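Local coordinates for protein geobacter metallireducens SMUG1 (Geobacter metallireducens, PDB 5H9I) that belongs to the uracil-DNA glycosylase superfamily as a SMUG1-type protein and binds xanthine in a pocket of its single-chain alpha/beta fold, at residues D205-A217 with W225-G237. Numbering follows the deposited sequence.
Sequences DVEVGRIIHPSPA and WAGTALRQLAELG. With XAN (xanthine), chain B.
Two side chains of helix 219-235 grip the backbone of Ile212 from its two ends. Gln232 OE1 accepts from Ile212 N at 2.8 Å, with an N-H...O angle of 162° and the donor tilted slightly from the amide plane. Trp225 NE1 gives an almost straight bond (175°) to Ile212 O, also 2.8 Å; Ile212 O lies in the indole plane, whereas NE1 sits above the Ile212 carbonyl plane, away from a lone-pair direction. With CG anti to the backbone N (chi1 179°), the indole extends toward the loop after strand 207-211. Pro214 CB covers one indole face, a CH-pi contact 3.7 Å from the five-membered ring centroid, while Ala229 CB lies over the opposite face. Between the two bonds, Ile212 CG2 packs on Thr228 CG2 (3.7 Å) and Trp225 CD1. Ile211 runs its CD1 obliquely to Trp225 CZ2, and its CG2 meets Leu233 CD2 at 3.8 Å. Strand 207-211 is an edge of the parallel four-stranded sheet of this alpha/beta UDG fold; residues 225-235 run nearly antiparallel to it, 8.1 Å away between segment axes. Farther along, Leu236 CD2 rests on Gly209 CA (3.9 Å), next to Gly237, whose positive phi and bonds back into the last turn make a Schellman motif. Phe120 of helix 112-125 meets the Trp225 ring with planes steeply inclined, and Arg116 NH1 is hydrogen-bonded to Pro214 O. His213 ND1 accepts from Ser215 N, which leaves NE2 to donate to xanthine N7 (3.0 Å); xanthine is also hydrogen-bonded to Asn139, Glu111 and the backbone N of Phe74 and Met60.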
loop_
_atom_site.group_PDB
_atom_site.type_symbol
_atom_site.label_atom_id
_atom_site.label_comp_id
_atom_site.label_asym_id
_atom_site.label_seq_id
_atom_site.Cartn_x
_atom_site.Cartn_y
_atom_site.Cartn_z
ATOM N N ASP A 205 13.750 -3.264 16.381
ATOM C CA ASP A 205 13.792 -2.073 17.188
ATOM C C ASP A 205 12.909 -0.947 16.591
ATOM O O ASP A 205 13.406 0.090 16.142
ATOM C CB ASP A 205 15.220 -1.647 17.321
ATOM C CG ASP A 205 15.394 -0.605 18.432
ATOM O OD1 ASP A 205 14.500 -0.356 19.264
ATOM O OD2 ASP A 205 16.505 -0.055 18.450
ATOM N N VAL A 206 11.598 -1.179 16.530
ATOM C CA VAL A 206 10.618 -0.249 15.956
ATOM C C VAL A 206 9.389 -0.295 16.811
ATOM O O VAL A 206 9.118 -1.319 17.371
ATOM C CB VAL A 206 10.092 -0.570 14.538
ATOM C CG1 VAL A 206 11.077 -0.329 13.508
ATOM C CG2 VAL A 206 9.538 -1.967 14.430
ATOM N N GLU A 207 8.642 0.794 16.929
ATOM C CA GLU A 207 7.388 0.776 17.536
ATOM C C GLU A 207 6.378 0.549 16.436
ATOM O O GLU A 207 6.580 1.049 15.310
ATOM C CB GLU A 207 7.104 2.135 18.227
ATOM C CG GLU A 207 8.025 2.446 19.382
ATOM C CD GLU A 207 8.056 1.385 20.513
ATOM O OE1 GLU A 207 6.992 0.736 20.880
ATOM O OE2 GLU A 207 9.192 1.175 20.989
ATOM N N VAL A 208 5.271 -0.059 16.736
ATOM C CA VAL A 208 4.180 -0.257 15.827
ATOM C C VAL A 208 2.907 0.329 16.418
ATOM O O VAL A 208 2.576 0.085 17.611
ATOM C CB VAL A 208 3.951 -1.706 15.471
ATOM C CG1 VAL A 208 2.657 -1.918 14.670
ATOM C CG2 VAL A 208 5.168 -2.309 14.818
ATOM N N GLY A 209 2.171 1.092 15.617
ATOM C CA GLY A 209 0.924 1.703 15.971
ATOM C C GLY A 209 -0.036 1.677 14.783
ATOM O O GLY A 209 0.148 0.944 13.785
ATOM N N ARG A 210 -1.153 2.353 14.966
ATOM C CA ARG A 210 -2.283 2.301 14.065
ATOM C C ARG A 210 -2.845 3.699 13.912
ATOM O O ARG A 210 -2.890 4.405 14.845
ATOM C CB ARG A 210 -3.404 1.389 14.651
ATOM C CG ARG A 210 -4.697 1.367 13.821
ATOM C CD ARG A 210 -5.947 0.633 14.361
ATOM N NE ARG A 210 -6.596 1.187 15.578
ATOM C CZ ARG A 210 -7.563 2.138 15.691
ATOM N NH1 ARG A 210 -7.982 2.417 16.913
ATOM N NH2 ARG A 210 -8.165 2.815 14.673
ATOM N N ILE A 211 -3.279 4.043 12.712
ATOM C CA ILE A 211 -4.234 5.088 12.549
ATOM C C ILE A 211 -5.543 4.546 11.927
ATOM O O ILE A 211 -5.560 3.506 11.235
ATOM C CB ILE A 211 -3.722 6.258 11.683
ATOM C CG1 ILE A 211 -3.406 5.836 10.281
ATOM C CG2 ILE A 211 -2.608 7.026 12.460
ATOM C CD1 ILE A 211 -3.151 7.023 9.334
ATOM N N ILE A 212 -6.608 5.293 12.161
ATOM C CA ILE A 212 -7.900 4.956 11.543
ATOM C C ILE A 212 -7.688 4.867 10.009
ATOM O O ILE A 212 -7.038 5.729 9.406
ATOM C CB ILE A 212 -8.932 6.021 11.955
ATOM C CG1 ILE A 212 -10.257 5.733 11.384
ATOM C CG2 ILE A 212 -8.423 7.396 11.706
ATOM C CD1 ILE A 212 -11.326 6.657 12.080
ATOM N N HIS A 213 -8.392 3.933 9.398
ATOM C CA HIS A 213 -8.395 3.851 7.947
ATOM C C HIS A 213 -9.331 4.906 7.370
ATOM O O HIS A 213 -10.392 5.189 7.935
ATOM C CB HIS A 213 -8.856 2.469 7.556
ATOM C CG HIS A 213 -8.642 2.159 6.127
ATOM N ND1 HIS A 213 -9.421 2.715 5.135
ATOM C CD2 HIS A 213 -7.715 1.391 5.516
ATOM C CE1 HIS A 213 -8.987 2.278 3.967
ATOM N NE2 HIS A 213 -7.998 1.451 4.182
ATOM N N PRO A 214 -8.956 5.521 6.266
ATOM C CA PRO A 214 -9.715 6.657 5.703
ATOM C C PRO A 214 -11.001 6.272 4.954
ATOM O O PRO A 214 -11.637 7.240 4.528
ATOM C CB PRO A 214 -8.664 7.353 4.782
ATOM C CG PRO A 214 -7.765 6.258 4.336
ATOM C CD PRO A 214 -7.613 5.418 5.578
ATOM N N SER A 215 -11.286 5.021 4.769
ATOM C CA SER A 215 -12.495 4.673 3.967
ATOM C C SER A 215 -13.787 5.145 4.604
ATOM O O SER A 215 -13.921 5.263 5.844
ATOM C CB SER A 215 -12.583 3.269 3.475
ATOM O OG SER A 215 -13.388 2.546 4.252
ATOM N N PRO A 216 -14.737 5.418 3.766
ATOM C CA PRO A 216 -16.072 5.669 4.319
ATOM C C PRO A 216 -16.671 4.569 5.150
ATOM O O PRO A 216 -17.720 4.834 5.734
ATOM C CB PRO A 216 -16.863 5.951 3.075
ATOM C CG PRO A 216 -15.937 6.542 2.102
ATOM C CD PRO A 216 -14.621 5.848 2.351
ATOM N N ALA A 217 -16.111 3.397 5.208
ATOM C CA ALA A 217 -16.674 2.333 6.055
ATOM C C ALA A 217 -16.498 2.595 7.540
ATOM O O ALA A 217 -17.070 1.885 8.333
ATOM C CB ALA A 217 -16.140 1.012 5.577
ATOM N N TRP A 225 -11.686 12.475 9.411
ATOM C CA TRP A 225 -10.576 11.510 9.345
ATOM C C TRP A 225 -9.232 12.177 9.771
ATOM O O TRP A 225 -8.529 11.628 10.611
ATOM C CB TRP A 225 -10.493 10.840 7.970
ATOM C CG TRP A 225 -9.371 9.920 7.919
ATOM C CD1 TRP A 225 -9.279 8.715 8.519
ATOM C CD2 TRP A 225 -8.106 10.199 7.363
ATOM N NE1 TRP A 225 -8.009 8.184 8.339
ATOM C CE2 TRP A 225 -7.269 9.056 7.651
ATOM C CE3 TRP A 225 -7.580 11.215 6.626
ATOM C CZ2 TRP A 225 -5.977 8.987 7.204
ATOM C CZ3 TRP A 225 -6.323 11.171 6.267
ATOM C CH2 TRP A 225 -5.522 10.061 6.510
ATOM N N ALA A 226 -9.009 13.330 9.249
ATOM C CA ALA A 226 -7.711 13.977 9.435
ATOM C C ALA A 226 -7.501 14.324 10.877
ATOM O O ALA A 226 -6.446 14.035 11.462
ATOM C CB ALA A 226 -7.654 15.230 8.533
ATOM N N GLY A 227 -8.541 14.902 11.551
ATOM C CA GLY A 227 -8.388 15.179 12.962
ATOM C C GLY A 227 -8.222 14.022 13.863
ATOM O O GLY A 227 -7.480 13.992 14.824
ATOM N N THR A 228 -8.837 12.900 13.495
ATOM C CA THR A 228 -8.733 11.709 14.207
ATOM C C THR A 228 -7.311 11.105 14.073
ATOM O O THR A 228 -6.666 10.707 15.010
ATOM C CB THR A 228 -9.773 10.661 13.741
ATOM O OG1 THR A 228 -11.124 11.209 13.938
ATOM C CG2 THR A 228 -9.658 9.437 14.520
ATOM N N ALA A 229 -6.866 11.033 12.834
ATOM C CA ALA A 229 -5.551 10.475 12.602
ATOM C C ALA A 229 -4.473 11.338 13.219
ATOM O O ALA A 229 -3.473 10.843 13.712
ATOM C CB ALA A 229 -5.315 10.397 11.065
ATOM N N LEU A 230 -4.739 12.600 13.197
ATOM C CA LEU A 230 -3.755 13.553 13.754
ATOM C C LEU A 230 -3.636 13.361 15.242
ATOM O O LEU A 230 -2.493 13.280 15.807
ATOM C CB LEU A 230 -4.035 14.979 13.200
ATOM C CG LEU A 230 -3.187 16.085 13.563
ATOM C CD1 LEU A 230 -1.861 15.763 12.841
ATOM C CD2 LEU A 230 -3.799 17.424 13.148
ATOM N N ARG A 231 -4.739 13.134 15.958
ATOM C CA ARG A 231 -4.722 12.718 17.329
ATOM C C ARG A 231 -4.011 11.417 17.655
ATOM O O ARG A 231 -3.192 11.312 18.552
ATOM C CB ARG A 231 -6.179 12.661 17.938
ATOM C CG ARG A 231 -6.261 11.943 19.295
ATOM C CD ARG A 231 -7.634 12.080 19.997
ATOM N NE ARG A 231 -8.683 11.387 19.255
ATOM C CZ ARG A 231 -8.768 10.071 19.124
ATOM N NH1 ARG A 231 -7.880 9.271 19.714
ATOM N NH2 ARG A 231 -9.781 9.545 18.432
ATOM N N GLN A 232 -4.249 10.349 16.839
ATOM C CA GLN A 232 -3.629 9.140 17.003
ATOM C C GLN A 232 -2.142 9.221 16.847
ATOM O O GLN A 232 -1.342 8.624 17.530
ATOM C CB GLN A 232 -4.178 8.064 16.057
ATOM C CG GLN A 232 -5.645 7.744 16.411
ATOM C CD GLN A 232 -6.269 6.832 15.379
ATOM O OE1 GLN A 232 -6.216 7.134 14.223
ATOM N NE2 GLN A 232 -6.768 5.655 15.757
ATOM N N LEU A 233 -1.709 9.953 15.799
ATOM C CA LEU A 233 -0.280 10.175 15.667
ATOM C C LEU A 233 0.404 10.862 16.816
ATOM O O LEU A 233 1.490 10.512 17.160
ATOM C CB LEU A 233 -0.019 10.928 14.347
ATOM C CG LEU A 233 -0.341 10.145 13.020
ATOM C CD1 LEU A 233 -0.517 11.096 11.850
ATOM C CD2 LEU A 233 0.634 9.015 12.763
ATOM N N ALA A 234 -0.241 11.869 17.337
ATOM C CA ALA A 234 0.293 12.564 18.478
ATOM C C ALA A 234 0.411 11.643 19.672
ATOM O O ALA A 234 1.431 11.659 20.370
ATOM C CB ALA A 234 -0.612 13.750 18.763
ATOM N N GLU A 235 -0.577 10.784 19.869
ATOM C CA GLU A 235 -0.516 9.793 20.957
ATOM C C GLU A 235 0.572 8.790 20.778
ATOM O O GLU A 235 1.151 8.373 21.743
ATOM C CB GLU A 235 -1.803 8.982 21.090
ATOM C CG GLU A 235 -3.014 9.725 21.391
ATOM C CD GLU A 235 -4.244 8.826 21.203
ATOM O OE1 GLU A 235 -4.099 7.582 20.988
ATOM O OE2 GLU A 235 -5.350 9.396 21.222
ATOM N N LEU A 236 0.993 8.488 19.546
ATOM C CA LEU A 236 2.112 7.706 19.198
ATOM C C LEU A 236 3.480 8.414 19.270
ATOM O O LEU A 236 4.520 7.815 18.984
ATOM C CB LEU A 236 2.011 7.121 17.757
ATOM C CG LEU A 236 1.363 5.767 17.442
ATOM C CD1 LEU A 236 -0.002 5.722 18.069
ATOM C CD2 LEU A 236 1.201 5.608 15.949
ATOM N N GLY A 237 3.489 9.734 19.440
ATOM C CA GLY A 237 4.782 10.452 19.374
ATOM C C GLY A 237 5.266 10.851 18.030
ATOM O O GLY A 237 6.391 11.122 17.853
HETATM N N9 XAN B . -7.276 2.145 -0.560
HETATM C C4 XAN B . -6.093 1.617 -0.406
HETATM N N3 XAN B . -4.952 1.659 -1.087
HETATM C C2 XAN B . -3.951 1.021 -0.673
HETATM O O2 XAN B . -2.947 1.032 -1.337
HETATM N N1 XAN B . -3.942 0.340 0.482
HETATM C C6 XAN B . -4.979 0.241 1.257
HETATM O O6 XAN B . -5.003 -0.433 2.293
HETATM C C5 XAN B . -6.149 0.862 0.815
HETATM N N7 XAN B . -7.369 0.968 1.319
HETATM C C8 XAN B . -8.047 1.747 0.492
#